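Long-range contact in hypoxanthine-guanine phosphoribosyltransferase (Thermus thermophilus, PDB 3ACB), which probably catalyses the magnesium-dependent salvage of hypoxanthine and guanine, joining each base to phosphoribosyl diphosphate to give IMP or GMP: residues 64-69 with 88-93. Sequence-based numbering, arbitrary orientation.
Sequences TMDFIA and DLRLPI
Asp66 reaches from its strand into the loop 88-93 and takes two consecutive backbone amides on one carboxylate oxygen. Arg90 N donates to the syn lone pair of Asp66 OD2 at 2.7 Å, whereas Leu91 N, 3.0 Å from the same Asp66 OD2, comes from above the carboxylate plane; both bonds are almost straight. With CG anti to the backbone N (chi1 -153°), the carboxylate extends across to the loop, and Asp66 OD1 accepts from Phe67 N at 2.8 Å, which helps fix its rotation. Water extends the grip: one molecule donates to OD2 and to Leu91 O, and another lies between OD1 and Asp88 O. An asparagine here would probably set its NH2 either against both loop amides or, turned over, against Phe67 N, so that one side of the arrangement loses its acceptor.

Other contacts flank the carboxylate. CD2 of Leu89 makes an apolar contact with CB of Ile68 at 3.9 Å, and CD2 of Leu91 lies against the carbonyl oxygen, Met65 O, at 3.7 Å.

The contact thus ties the loop between strands 85-87 and 97-102 to strand 64-70, near the edge of the phosphoribosyltransferase sheet. Strand 39-45 pairs with 64-70 on its inner side, and from helix 109-119 Leu114 meets Ile68 and Leu118 meets Leu89.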
loop_
_atom_site.group_PDB
_atom_site.type_symbol
_atom_site.label_atom_id
_atom_site.label_comp_id
_atom_site.label_asym_id
_atom_site.label_seq_id
_atom_site.Cartn_x
_atom_site.Cartn_y
_atom_site.Cartn_z
ATOM N N THR A 64 -11.842 -8.597 -1.972
ATOM C CA THR A 64 -11.779 -7.302 -2.624
ATOM C C THR A 64 -11.232 -6.317 -1.604
ATOM O O THR A 64 -11.109 -6.639 -0.420
ATOM C CB THR A 64 -13.171 -6.832 -3.093
ATOM O OG1 THR A 64 -14.064 -6.769 -1.973
ATOM C CG2 THR A 64 -13.731 -7.788 -4.137
ATOM N N MET A 65 -10.890 -5.119 -2.052
ATOM C CA MET A 65 -10.358 -4.137 -1.127
ATOM C C MET A 65 -10.672 -2.714 -1.535
ATOM O O MET A 65 -11.095 -2.454 -2.655
ATOM C CB MET A 65 -8.839 -4.326 -0.942
ATOM C CG MET A 65 -8.075 -4.843 -2.153
ATOM S SD MET A 65 -6.306 -5.191 -1.823
ATOM C CE MET A 65 -6.292 -6.970 -1.753
ATOM N N ASP A 66 -10.493 -1.798 -0.595
ATOM C CA ASP A 66 -10.738 -0.395 -0.854
ATOM C C ASP A 66 -9.844 0.403 0.078
ATOM O O ASP A 66 -9.257 -0.144 1.017
ATOM C CB ASP A 66 -12.203 -0.041 -0.609
ATOM C CG ASP A 66 -12.656 1.146 -1.438
ATOM O OD1 ASP A 66 -11.789 1.820 -2.035
ATOM O OD2 ASP A 66 -13.873 1.413 -1.490
ATOM N N PHE A 67 -9.745 1.697 -0.190
ATOM C CA PHE A 67 -8.906 2.574 0.597
ATOM C C PHE A 67 -9.696 3.777 1.062
ATOM O O PHE A 67 -10.489 4.345 0.309
ATOM C CB PHE A 67 -7.721 3.027 -0.247
ATOM C CG PHE A 67 -6.828 1.904 -0.673
ATOM C CD1 PHE A 67 -5.686 1.588 0.064
ATOM C CD2 PHE A 67 -7.136 1.143 -1.796
ATOM C CE1 PHE A 67 -4.864 0.530 -0.314
ATOM C CE2 PHE A 67 -6.321 0.084 -2.183
ATOM C CZ PHE A 67 -5.181 -0.224 -1.438
ATOM N N ILE A 68 -9.488 4.154 2.315
ATOM C CA ILE A 68 -10.175 5.305 2.869
ATOM C C ILE A 68 -9.160 6.111 3.672
ATOM O O ILE A 68 -8.249 5.551 4.288
ATOM C CB ILE A 68 -11.356 4.870 3.776
ATOM C CG1 ILE A 68 -12.246 6.075 4.090
ATOM C CG2 ILE A 68 -10.837 4.274 5.073
ATOM C CD1 ILE A 68 -13.518 5.723 4.851
ATOM N N ALA A 69 -9.295 7.430 3.636
ATOM C CA ALA A 69 -8.390 8.291 4.385
ATOM C C ALA A 69 -9.225 9.118 5.344
ATOM O O ALA A 69 -10.166 9.792 4.931
ATOM C CB ALA A 69 -7.612 9.196 3.441
ATOM N N ASP A 88 -13.009 8.993 0.435
ATOM C CA ASP A 88 -14.181 8.135 0.557
ATOM C C ASP A 88 -14.056 6.781 -0.145
ATOM O O ASP A 88 -13.183 6.582 -0.992
ATOM C CB ASP A 88 -15.413 8.885 0.037
ATOM C CG ASP A 88 -16.706 8.166 0.348
ATOM O OD1 ASP A 88 -16.885 7.750 1.511
ATOM O OD2 ASP A 88 -17.547 8.024 -0.566
ATOM N N LEU A 89 -14.934 5.852 0.227
ATOM C CA LEU A 89 -14.955 4.511 -0.350
ATOM C C LEU A 89 -15.499 4.566 -1.771
ATOM O O LEU A 89 -16.152 5.535 -2.152
ATOM C CB LEU A 89 -15.843 3.586 0.485
ATOM C CG LEU A 89 -15.468 3.362 1.951
ATOM C CD1 LEU A 89 -16.557 2.541 2.631
ATOM C CD2 LEU A 89 -14.121 2.652 2.040
ATOM N N ARG A 90 -15.234 3.520 -2.547
ATOM C CA ARG A 90 -15.708 3.452 -3.923
ATOM C C ARG A 90 -16.506 2.172 -4.156
ATOM O O ARG A 90 -17.401 2.137 -4.998
ATOM C CB ARG A 90 -14.526 3.514 -4.892
ATOM C CG ARG A 90 -13.664 4.745 -4.707
ATOM C CD ARG A 90 -12.487 4.773 -5.670
ATOM N NE ARG A 90 -11.514 5.794 -5.291
ATOM C CZ ARG A 90 -11.786 7.093 -5.195
ATOM N NH1 ARG A 90 -13.007 7.540 -5.457
ATOM N NH2 ARG A 90 -10.838 7.945 -4.826
ATOM N N LEU A 91 -16.178 1.120 -3.412
ATOM C CA LEU A 91 -16.883 -0.148 -3.552
ATOM C C LEU A 91 -17.956 -0.281 -2.477
ATOM O O LEU A 91 -17.790 0.205 -1.355
ATOM C CB LEU A 91 -15.905 -1.324 -3.472
ATOM C CG LEU A 91 -15.117 -1.644 -4.751
ATOM C CD1 LEU A 91 -14.228 -0.477 -5.134
ATOM C CD2 LEU A 91 -14.280 -2.895 -4.532
ATOM N N PRO A 92 -19.078 -0.937 -2.811
ATOM C CA PRO A 92 -20.183 -1.130 -1.865
ATOM C C PRO A 92 -19.773 -2.020 -0.697
ATOM O O PRO A 92 -18.943 -2.915 -0.855
ATOM C CB PRO A 92 -21.261 -1.807 -2.718
ATOM C CG PRO A 92 -20.926 -1.386 -4.123
ATOM C CD PRO A 92 -19.423 -1.484 -4.133
ATOM N N ILE A 93 -20.346 -1.777 0.476
ATOM C CA ILE A 93 -20.038 -2.625 1.619
ATOM C C ILE A 93 -21.314 -3.265 2.159
ATOM O O ILE A 93 -21.259 -4.195 2.964
ATOM C CB ILE A 93 -19.325 -1.856 2.752
ATOM C CG1 ILE A 93 -20.250 -0.804 3.349
ATOM C CG2 ILE A 93 -18.038 -1.210 2.217
ATOM C CD1 ILE A 93 -19.621 -0.047 4.500
HETATM O O HOH W 1 -15.528 -0.141 0.128
HETATM O O HOH W 2 -11.749 4.539 -2.140
#